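Local structure of Dot/Icm T4SS effector (Legionella pneumophila subsp. pneumophila, 4HFV) at residues Tyr83-Ile88 and Asp101-Leu106; Lys132-His137 and Gln152-Lys157. The protein is of unsettled molecular function but is a putative effector, thought to be delivered by Legionella pneumophila through its Dot/Icm type IV secretion system, possibly with metaeffector activity. One frame throughout, in Å; residues are numbered along the deposited sequence.

Contact 1. Residues Tyr83-Ile88 and Asp101-Leu106; sequences YIRDQI and DFYKSL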
loop_
_atom_site.group_PDB
_atom_site.type_symbol
_atom_site.label_atom_id
_atom_site.label_comp_id
_atom_site.label_asym_id
_atom_site.label_seq_id
_atom_site.Cartn_x
_atom_site.Cartn_y
_atom_site.Cartn_z
ATOM N N TYR A 83 0.793 2.967 -18.218
ATOM C CA TYR A 83 1.347 1.659 -17.854
ATOM C C TYR A 83 1.681 0.799 -19.080
ATOM O O TYR A 83 2.747 0.181 -19.175
ATOM C CB TYR A 83 0.335 0.951 -16.919
ATOM C CG TYR A 83 0.765 -0.394 -16.347
ATOM C CD1 TYR A 83 1.976 -0.560 -15.694
ATOM C CD2 TYR A 83 -0.092 -1.491 -16.419
ATOM C CE1 TYR A 83 2.314 -1.801 -15.143
ATOM C CE2 TYR A 83 0.234 -2.711 -15.902
ATOM C CZ TYR A 83 1.427 -2.878 -15.273
ATOM O OH TYR A 83 1.721 -4.132 -14.784
ATOM N N ILE A 84 0.756 0.717 -20.019
ATOM C CA ILE A 84 1.032 -0.096 -21.196
ATOM C C ILE A 84 2.151 0.513 -22.015
ATOM O O ILE A 84 3.002 -0.208 -22.530
ATOM C CB ILE A 84 -0.215 -0.295 -22.068
ATOM C CG1 ILE A 84 -1.117 -1.341 -21.399
ATOM C CG2 ILE A 84 0.210 -0.736 -23.470
ATOM C CD1 ILE A 84 -2.510 -1.325 -21.905
ATOM N N ARG A 85 2.170 1.844 -22.139
ATOM C CA ARG A 85 3.313 2.534 -22.776
ATOM C C ARG A 85 4.649 2.115 -22.121
ATOM O O ARG A 85 5.627 1.777 -22.794
ATOM C CB ARG A 85 3.140 4.060 -22.655
ATOM C CG ARG A 85 4.258 4.926 -23.279
ATOM C CD ARG A 85 3.854 6.403 -23.321
ATOM N NE ARG A 85 4.912 7.304 -23.802
ATOM C CZ ARG A 85 5.902 7.768 -23.047
ATOM N NH1 ARG A 85 5.968 7.418 -21.787
ATOM N NH2 ARG A 85 6.807 8.619 -23.534
ATOM N N ASP A 86 4.704 2.119 -20.792
ATOM C CA ASP A 86 5.932 1.755 -20.109
ATOM C C ASP A 86 6.320 0.280 -20.360
ATOM O O ASP A 86 7.496 -0.079 -20.513
ATOM C CB ASP A 86 5.738 1.995 -18.619
ATOM C CG ASP A 86 7.036 1.873 -17.847
ATOM O OD1 ASP A 86 7.919 2.696 -18.084
ATOM O OD2 ASP A 86 7.158 0.958 -17.004
ATOM N N GLN A 87 5.311 -0.558 -20.425
ATOM C CA GLN A 87 5.500 -1.974 -20.713
ATOM C C GLN A 87 6.143 -2.193 -22.085
ATOM O O GLN A 87 7.022 -3.044 -22.259
ATOM C CB GLN A 87 4.185 -2.706 -20.579
ATOM C CG GLN A 87 3.819 -2.912 -19.094
ATOM C CD GLN A 87 2.564 -3.709 -18.845
ATOM O OE1 GLN A 87 1.526 -3.469 -19.437
ATOM N NE2 GLN A 87 2.652 -4.661 -17.893
ATOM N N ILE A 88 5.737 -1.390 -23.051
ATOM C CA ILE A 88 6.340 -1.441 -24.380
ATOM C C ILE A 88 7.765 -0.899 -24.358
ATOM O O ILE A 88 8.657 -1.482 -24.959
ATOM C CB ILE A 88 5.483 -0.689 -25.394
ATOM C CG1 ILE A 88 4.106 -1.348 -25.488
ATOM C CG2 ILE A 88 6.139 -0.697 -26.776
ATOM C CD1 ILE A 88 3.108 -0.590 -26.411
ATOM N N ASP A 101 4.971 2.323 -33.539
ATOM C CA ASP A 101 3.933 3.319 -33.827
ATOM C C ASP A 101 2.881 3.353 -32.694
ATOM O O ASP A 101 2.319 4.416 -32.388
ATOM C CB ASP A 101 3.238 3.041 -35.181
ATOM C CG ASP A 101 3.997 3.600 -36.392
ATOM O OD1 ASP A 101 5.126 4.095 -36.253
ATOM O OD2 ASP A 101 3.423 3.540 -37.515
ATOM N N PHE A 102 2.561 2.210 -32.087
ATOM C CA PHE A 102 1.552 2.203 -31.011
ATOM C C PHE A 102 2.084 2.919 -29.784
ATOM O O PHE A 102 1.360 3.704 -29.123
ATOM C CB PHE A 102 1.090 0.777 -30.674
ATOM C CG PHE A 102 -0.165 0.719 -29.845
ATOM C CD1 PHE A 102 -1.373 1.224 -30.339
ATOM C CD2 PHE A 102 -0.152 0.105 -28.595
ATOM C CE1 PHE A 102 -2.558 1.145 -29.569
ATOM C CE2 PHE A 102 -1.317 0.012 -27.814
ATOM C CZ PHE A 102 -2.527 0.532 -28.294
ATOM N N TYR A 103 3.363 2.702 -29.499
ATOM C CA TYR A 103 4.023 3.423 -28.427
ATOM C C TYR A 103 3.943 4.918 -28.670
ATOM O O TYR A 103 3.548 5.700 -27.803
ATOM C CB TYR A 103 5.494 3.006 -28.324
ATOM C CG TYR A 103 6.247 3.754 -27.219
ATOM C CD1 TYR A 103 6.285 3.254 -25.913
ATOM C CD2 TYR A 103 6.909 4.959 -27.493
ATOM C CE1 TYR A 103 6.986 3.924 -24.891
ATOM C CE2 TYR A 103 7.608 5.643 -26.486
ATOM C CZ TYR A 103 7.660 5.127 -25.207
ATOM O OH TYR A 103 8.328 5.797 -24.225
ATOM N N LYS A 104 4.318 5.331 -29.877
ATOM C CA LYS A 104 4.236 6.730 -30.231
ATOM C C LYS A 104 2.844 7.310 -30.035
ATOM O O LYS A 104 2.708 8.460 -29.596
ATOM C CB LYS A 104 4.644 6.944 -31.673
ATOM C CG LYS A 104 6.111 6.980 -31.866
ATOM C CD LYS A 104 6.493 7.790 -33.140
ATOM C CE LYS A 104 6.239 7.034 -34.419
ATOM N NZ LYS A 104 6.755 7.809 -35.645
ATOM N N SER A 105 1.832 6.531 -30.411
ATOM C CA SER A 105 0.444 6.945 -30.294
ATOM C C SER A 105 0.018 7.118 -28.831
ATOM O O SER A 105 -0.761 8.041 -28.493
ATOM C CB SER A 105 -0.474 5.955 -31.043
ATOM O OG SER A 105 -0.887 4.858 -30.212
ATOM N N LEU A 106 0.584 6.284 -27.942
ATOM C CA LEU A 106 0.303 6.438 -26.533
ATOM C C LEU A 106 0.949 7.721 -25.990
ATOM O O LEU A 106 0.313 8.449 -25.241
ATOM C CB LEU A 106 0.762 5.195 -25.744
ATOM C CG LEU A 106 -0.055 3.977 -26.126
ATOM C CD1 LEU A 106 0.556 2.713 -25.542
ATOM C CD2 LEU A 106 -1.481 4.120 -25.655
#

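Contact 2. Residues Lys132-His137 and Gln152-Lys157; sequences KFLRSH and QPFAIK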
loop_
_atom_site.group_PDB
_atom_site.type_symbol
_atom_site.label_atom_id
_atom_site.label_comp_id
_atom_site.label_asym_id
_atom_site.label_seq_id
_atom_site.Cartn_x
_atom_site.Cartn_y
_atom_site.Cartn_z
ATOM N N LYS A 132 -6.777 -0.404 -7.962
ATOM C CA LYS A 132 -8.091 -0.515 -7.310
ATOM C C LYS A 132 -9.158 -0.928 -8.325
ATOM O O LYS A 132 -10.013 -1.828 -8.087
ATOM C CB LYS A 132 -8.494 0.820 -6.661
ATOM C CG LYS A 132 -8.115 0.983 -5.204
ATOM C CD LYS A 132 -8.551 2.363 -4.684
ATOM C CE LYS A 132 -7.353 3.289 -4.378
ATOM N NZ LYS A 132 -6.640 2.919 -3.114
ATOM N N PHE A 133 -9.144 -0.242 -9.465
ATOM C CA PHE A 133 -10.084 -0.518 -10.508
ATOM C C PHE A 133 -10.040 -1.982 -10.908
ATOM O O PHE A 133 -11.086 -2.647 -10.949
ATOM C CB PHE A 133 -9.790 0.393 -11.727
ATOM C CG PHE A 133 -10.474 -0.023 -12.960
ATOM C CD1 PHE A 133 -11.785 0.383 -13.227
ATOM C CD2 PHE A 133 -9.800 -0.800 -13.895
ATOM C CE1 PHE A 133 -12.402 -0.008 -14.415
ATOM C CE2 PHE A 133 -10.412 -1.193 -15.068
ATOM C CZ PHE A 133 -11.695 -0.794 -15.330
ATOM N N LEU A 134 -8.844 -2.511 -11.163
ATOM C CA LEU A 134 -8.751 -3.918 -11.554
ATOM C C LEU A 134 -9.271 -4.879 -10.455
ATOM O O LEU A 134 -9.975 -5.868 -10.732
ATOM C CB LEU A 134 -7.307 -4.275 -11.982
ATOM C CG LEU A 134 -6.795 -3.640 -13.302
ATOM C CD1 LEU A 134 -5.352 -3.911 -13.471
ATOM C CD2 LEU A 134 -7.492 -4.134 -14.554
ATOM N N ARG A 135 -8.903 -4.617 -9.219
ATOM C CA ARG A 135 -9.398 -5.421 -8.087
ATOM C C ARG A 135 -10.925 -5.398 -8.032
ATOM O O ARG A 135 -11.567 -6.422 -7.763
ATOM C CB ARG A 135 -8.799 -4.917 -6.768
ATOM C CG ARG A 135 -7.315 -5.302 -6.549
ATOM C CD ARG A 135 -6.924 -5.181 -5.026
ATOM N NE ARG A 135 -6.544 -3.823 -4.644
ATOM C CZ ARG A 135 -7.317 -2.951 -3.995
ATOM N NH1 ARG A 135 -6.847 -1.734 -3.729
ATOM N NH2 ARG A 135 -8.543 -3.284 -3.596
ATOM N N SER A 136 -11.508 -4.251 -8.374
ATOM C CA SER A 136 -12.964 -4.110 -8.334
ATOM C C SER A 136 -13.631 -4.988 -9.396
ATOM O O SER A 136 -14.810 -5.282 -9.285
ATOM C CB SER A 136 -13.389 -2.641 -8.476
ATOM O OG SER A 136 -13.431 -2.250 -9.853
ATOM N N HIS A 137 -12.848 -5.427 -10.393
ATOM C CA HIS A 137 -13.343 -6.258 -11.481
ATOM C C HIS A 137 -12.716 -7.639 -11.451
ATOM O O HIS A 137 -12.881 -8.380 -12.390
ATOM C CB HIS A 137 -13.106 -5.607 -12.853
ATOM C CG HIS A 137 -13.921 -4.375 -13.063
ATOM N ND1 HIS A 137 -15.293 -4.412 -13.180
ATOM C CD2 HIS A 137 -13.575 -3.063 -13.087
ATOM C CE1 HIS A 137 -15.755 -3.178 -13.289
ATOM N NE2 HIS A 137 -14.730 -2.339 -13.226
ATOM N N GLN A 152 -15.391 -12.782 -14.920
ATOM C CA GLN A 152 -14.079 -12.145 -14.947
ATOM C C GLN A 152 -13.890 -11.375 -16.266
ATOM O O GLN A 152 -13.427 -11.936 -17.251
ATOM C CB GLN A 152 -12.994 -13.214 -14.800
ATOM C CG GLN A 152 -12.940 -13.863 -13.438
ATOM C CD GLN A 152 -12.338 -12.960 -12.393
ATOM O OE1 GLN A 152 -11.288 -12.362 -12.605
ATOM N NE2 GLN A 152 -12.983 -12.878 -11.242
ATOM N N PRO A 153 -14.242 -10.080 -16.285
ATOM C CA PRO A 153 -14.105 -9.346 -17.554
ATOM C C PRO A 153 -12.645 -9.319 -18.066
ATOM O O PRO A 153 -12.398 -9.125 -19.262
ATOM C CB PRO A 153 -14.577 -7.938 -17.182
ATOM C CG PRO A 153 -14.470 -7.863 -15.623
ATOM C CD PRO A 153 -14.769 -9.239 -15.185
ATOM N N PHE A 154 -11.677 -9.482 -17.162
ATOM C CA PHE A 154 -10.273 -9.426 -17.549
ATOM C C PHE A 154 -9.613 -10.785 -17.758
ATOM O O PHE A 154 -8.389 -10.857 -17.855
ATOM C CB PHE A 154 -9.459 -8.556 -16.582
ATOM C CG PHE A 154 -9.757 -7.101 -16.701
ATOM C CD1 PHE A 154 -10.628 -6.483 -15.822
ATOM C CD2 PHE A 154 -9.223 -6.357 -17.763
ATOM C CE1 PHE A 154 -10.949 -5.147 -15.947
ATOM C CE2 PHE A 154 -9.533 -5.009 -17.900
ATOM C CZ PHE A 154 -10.396 -4.395 -16.995
ATOM N N ALA A 155 -10.414 -11.846 -17.843
ATOM C CA ALA A 155 -9.907 -13.157 -18.237
ATOM C C ALA A 155 -9.708 -13.161 -19.767
ATOM O O ALA A 155 -10.513 -13.650 -20.526
ATOM C CB ALA A 155 -10.870 -14.277 -17.788
ATOM N N ILE A 156 -8.593 -12.592 -20.177
ATOM C CA ILE A 156 -8.292 -12.305 -21.554
ATOM C C ILE A 156 -7.065 -13.146 -21.859
ATOM O O ILE A 156 -6.126 -13.250 -21.016
ATOM C CB ILE A 156 -7.973 -10.806 -21.687
ATOM C CG1 ILE A 156 -9.237 -9.961 -21.485
ATOM C CG2 ILE A 156 -7.262 -10.485 -23.053
ATOM C CD1 ILE A 156 -8.919 -8.412 -21.177
ATOM N N LYS A 157 -7.065 -13.756 -23.041
ATOM C CA LYS A 157 -5.995 -14.653 -23.398
ATOM C C LYS A 157 -4.670 -13.911 -23.386
ATOM O O LYS A 157 -4.561 -12.773 -23.911
ATOM C CB LYS A 157 -6.239 -15.271 -24.765
ATOM C CG LYS A 157 -5.403 -16.522 -25.041
ATOM C CD LYS A 157 -5.685 -17.101 -26.435
ATOM C CE LYS A 157 -5.248 -16.138 -27.537
ATOM N NZ LYS A 157 -5.641 -16.594 -28.907
HETATM O O HOH W 1 -11.716 -10.076 -14.252
#

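Contact 1. Residues Tyr83-Ile88 and Asp101-Leu106
R85 meets Y103 at two places, its CG against the ring rim and its guanidinium under the phenol oxygen. That oxygen stands 3.2 Å above the R85 guanidinium plane, over its centre, and ring and guanidinium planes are 21° apart. Although R85 NH2 lies 3.3 Å from Y103 OH, the angle is poor, so no hydrogen bond is counted; the phenol oxygen simply lies over the guanidinium face. Nearer the backbone, R85 CG comes within 3.3 Å of Y103 CE1; CG, anti to the backbone N (chi1 -180°), is set against the ring, and the chain beyond it is extended to NE. The carbonyl oxygen R85 O sits in the plane of the Y103 ring at its edge, 3.3 Å from Y103 CE1.

Beside this pair, I88 CG2 touches Y103 CD1 at 4.0 Å, and I88 CD1 reaches the edge of the F102 ring. L106 CD1 touches I84 CG2, 4.0 Å away, and also R85 N and CA.

In the second shell, a hydrogen bond from R85 NE to T107 OG1 positions the guanidinium. Helix 49-64 touches I84, I88 and F102, while F102 N binds a citrate, probably from the crystallisation liquor.

The short axes pass 9.6 Å apart at 144°, the geometry of a roughly antiparallel, inclined helix pair within a buried, all-helical core.

Contact 2. Residues Lys132-His137 and Gln152-Lys157
A helix C-terminus covered by a returning loop is the setting here: H137 follows the last turn of helix 120-136, and Q152-A155 form a type I beta turn against it, where H137 CB meets both P153 and F154. The turn is supported by A155 N bonding to Q152 O.

F154 carries the apolar part. L134 CD2 lies over the centre of one face of its ring, 3.8 Å from the centroid and only 12° off the normal, a clear CH-pi contact. The second approach is at the rim, in the ring plane, where H137 CB lies 3.8 Å from F154 CE1. At the tip, F154 CZ is 3.7 Å from F133 CE2, with the two side chains crossing at about a right angle. F154 CG is anti to its own carbonyl carbon (chi1 -71°), which starts the ring off toward the helix. P153 adds a smaller patch, its CG 3.8 Å from H137 CB.

The polar link is a water. It donates to H137 O and to Q152 OE1, both at 2.8 Å, and accepts from F154 N at 3.0 Å, so three groups of the two segments hold it. Q152 NE2 is bonded in turn to L149 O and V138 O, which fixes the amide whose oxygen receives the water.

Outside the segments, F154 also touches T59 and L62 of helix 49-64 and V161 of helix 161-188, and L134 touches I165 and L168. The arrangement is that of a loop aromatic inserted among three helices, with a water-bridged turn beside the end of one.

Overall arrangement
Contact 1, joining helix 70-90 to helix 101-109, closes before contact 2 opens; contact 2 joins helix 120-136 to the loop before helix 161-188, and helices 101-109 and 120-136 are consecutive. The centres of the two contacts are about 21 Å apart on opposite sides of the chain's centre; their nearest atoms remain about 6 Å apart. Common neighbours relate them: helix 49-64 packs against both, and helix 161-188 meets Y83 and Q87 of segment 83-88 and L134 and F154 of contact 2. That helix also carries S169, H173 and R176, which bind succinate in a structure of this protein, though none is bound to this chain; the side chain of S169 is about 10 Å from that of L134. Both contacts thus join parts of one strand-free helical fold.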